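Local coordinates for protein putative acetyltransferase (Streptococcus mutans, PDB 4E2A) that probably transfers an acyl group, most likely acetyl from acetyl-coenzyme A, to an acceptor, as GNAT-family enzymes do, at residues K92-Y97 with F108-W113. Numbering follows the deposited sequence.
Sequences KESETY and FLKVNW
Phe-108 meets Tyr-97 through its backbone: Phe-108 CA lies 3.1 Å from Tyr-97 O, a CA-H...O contact. Its ring turns from the partner strand to meet Tyr-132 and helix 48-63. Leu-109 and Tyr-97 form a hydrogen-bonded antiparallel pair. Tyr-97 N donates to Leu-109 O in the carbonyl plane, and Leu-109 N donates back to Tyr-97 O. Their side chains extend in the same direction, with CD2 of Leu-109 3.8 Å from CD2 of Tyr-97, and both pack against helix 142-157.

Lys-110 lies on the other sheet face, with Thr-96 and Ser-94. Its chain stays extended as far as CE, which comes 3.5 Å from Ser-94 OG. A bend at the last torsion (chi4 -88°) then turns NZ, which is hydrogen-bonded to Gln-129 OE1.

Val-111 pairs with Glu-95 through two backbone bonds. Its carbonyl oxygen has two donors, Glu-95 N and Ser-94 OG (2.9 Å from Val-111 O), on opposite faces of its plane. Val-111 CG2 sits at the edge of the Tyr-97 ring. Tyr-97 OH donates to Glu-95 OE1 (2.6 Å) from above the carboxylate plane.

Asn-112 faces Ser-94 as a non-hydrogen-bonded pair. Trp-113 N donates to Glu-93 O. Trp-113 CG stands between the backbone N and carbonyl carbon (chi1 63°), which folds the indole back over Glu-93. Glu-93 CA makes a CH-pi contact 4.0 Å from the centroid of the Trp-113 five-membered ring. Glu-95 CD reaches the indole edge at CH2, its carboxylate nearly perpendicular to the ring.

The whole is an antiparallel beta hairpin, strands 94-101 and 104-113, within the mixed central sheet of the GNAT fold.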
# COMPACT_ATOMS: atom_id res chain seq x y z
N LYS B 92 4.72 3.77 -22.23
CA LYS B 92 5.54 4.86 -22.76
C LYS B 92 6.20 5.71 -21.68
O LYS B 92 7.16 6.43 -21.95
CB LYS B 92 4.70 5.77 -23.66
CG LYS B 92 3.75 5.03 -24.60
CD LYS B 92 4.51 4.29 -25.70
CE LYS B 92 4.99 5.26 -26.79
NZ LYS B 92 5.35 4.54 -28.05
N GLU B 93 5.67 5.66 -20.47
CA GLU B 93 6.21 6.49 -19.40
C GLU B 93 7.01 5.67 -18.38
O GLU B 93 7.07 6.02 -17.20
CB GLU B 93 5.09 7.28 -18.72
CG GLU B 93 4.47 8.35 -19.65
CD GLU B 93 3.49 9.27 -18.94
OE1 GLU B 93 2.49 8.76 -18.38
OE2 GLU B 93 3.72 10.50 -18.95
N SER B 94 7.59 4.57 -18.85
CA SER B 94 8.41 3.72 -17.98
C SER B 94 9.48 3.02 -18.80
O SER B 94 9.29 2.75 -19.98
CB SER B 94 7.52 2.68 -17.28
OG SER B 94 8.30 1.78 -16.51
N GLU B 95 10.61 2.72 -18.19
CA GLU B 95 11.56 1.86 -18.88
C GLU B 95 12.07 0.75 -18.00
O GLU B 95 12.25 0.92 -16.80
CB GLU B 95 12.69 2.66 -19.51
CG GLU B 95 12.23 3.43 -20.76
CD GLU B 95 13.19 4.53 -21.16
OE1 GLU B 95 14.13 4.80 -20.38
OE2 GLU B 95 13.01 5.11 -22.26
N THR B 96 12.25 -0.42 -18.61
CA THR B 96 12.90 -1.52 -17.90
C THR B 96 14.22 -1.90 -18.60
O THR B 96 14.25 -2.11 -19.83
CB THR B 96 11.99 -2.75 -17.79
OG1 THR B 96 10.77 -2.39 -17.13
CG2 THR B 96 12.67 -3.87 -17.00
N TYR B 97 15.28 -2.02 -17.80
CA TYR B 97 16.62 -2.34 -18.31
C TYR B 97 17.15 -3.65 -17.73
O TYR B 97 16.84 -4.00 -16.59
CB TYR B 97 17.61 -1.22 -17.95
CG TYR B 97 17.30 0.12 -18.58
CD1 TYR B 97 17.85 0.47 -19.80
CD2 TYR B 97 16.45 1.03 -17.94
CE1 TYR B 97 17.57 1.67 -20.38
CE2 TYR B 97 16.16 2.25 -18.53
CZ TYR B 97 16.73 2.56 -19.75
OH TYR B 97 16.47 3.75 -20.37
N PHE B 108 18.14 -6.27 -13.15
CA PHE B 108 17.21 -5.41 -13.86
C PHE B 108 16.82 -4.16 -13.08
O PHE B 108 16.99 -4.07 -11.85
CB PHE B 108 15.99 -6.21 -14.35
CG PHE B 108 15.02 -6.56 -13.26
CD1 PHE B 108 13.92 -5.74 -13.01
CD2 PHE B 108 15.21 -7.68 -12.47
CE1 PHE B 108 13.02 -6.05 -11.99
CE2 PHE B 108 14.31 -8.01 -11.44
CZ PHE B 108 13.22 -7.19 -11.20
N LEU B 109 16.28 -3.19 -13.82
CA LEU B 109 16.06 -1.85 -13.32
C LEU B 109 14.74 -1.35 -13.90
O LEU B 109 14.55 -1.42 -15.11
CB LEU B 109 17.22 -0.92 -13.75
CG LEU B 109 16.89 0.58 -13.70
CD1 LEU B 109 16.70 1.05 -12.26
CD2 LEU B 109 17.93 1.45 -14.48
N LYS B 110 13.82 -0.88 -13.06
CA LYS B 110 12.62 -0.24 -13.62
C LYS B 110 12.51 1.21 -13.19
O LYS B 110 12.59 1.52 -11.98
CB LYS B 110 11.33 -1.02 -13.31
CG LYS B 110 10.04 -0.39 -13.88
CD LYS B 110 8.80 -1.22 -13.51
CE LYS B 110 7.55 -0.76 -14.29
NZ LYS B 110 6.79 0.35 -13.62
N VAL B 111 12.33 2.11 -14.16
CA VAL B 111 12.16 3.54 -13.86
C VAL B 111 10.83 4.09 -14.40
O VAL B 111 10.32 3.61 -15.40
CB VAL B 111 13.36 4.39 -14.35
CG1 VAL B 111 14.61 4.04 -13.51
CG2 VAL B 111 13.62 4.15 -15.82
N ASN B 112 10.25 5.08 -13.71
CA ASN B 112 8.97 5.64 -14.12
C ASN B 112 8.97 7.16 -14.15
O ASN B 112 9.71 7.81 -13.41
CB ASN B 112 7.84 5.23 -13.16
CG ASN B 112 7.81 3.75 -12.85
OD1 ASN B 112 7.68 3.36 -11.69
ND2 ASN B 112 7.89 2.92 -13.88
N TRP B 113 8.12 7.73 -15.00
CA TRP B 113 7.80 9.15 -14.94
C TRP B 113 6.36 9.38 -15.42
O TRP B 113 5.68 8.42 -15.80
CB TRP B 113 8.80 9.97 -15.76
CG TRP B 113 8.78 9.67 -17.23
CD1 TRP B 113 8.08 10.34 -18.19
CD2 TRP B 113 9.52 8.65 -17.91
NE1 TRP B 113 8.33 9.79 -19.43
CE2 TRP B 113 9.22 8.75 -19.28
CE3 TRP B 113 10.41 7.65 -17.49
CZ2 TRP B 113 9.76 7.89 -20.24
CZ3 TRP B 113 10.95 6.79 -18.44
CH2 TRP B 113 10.62 6.92 -19.80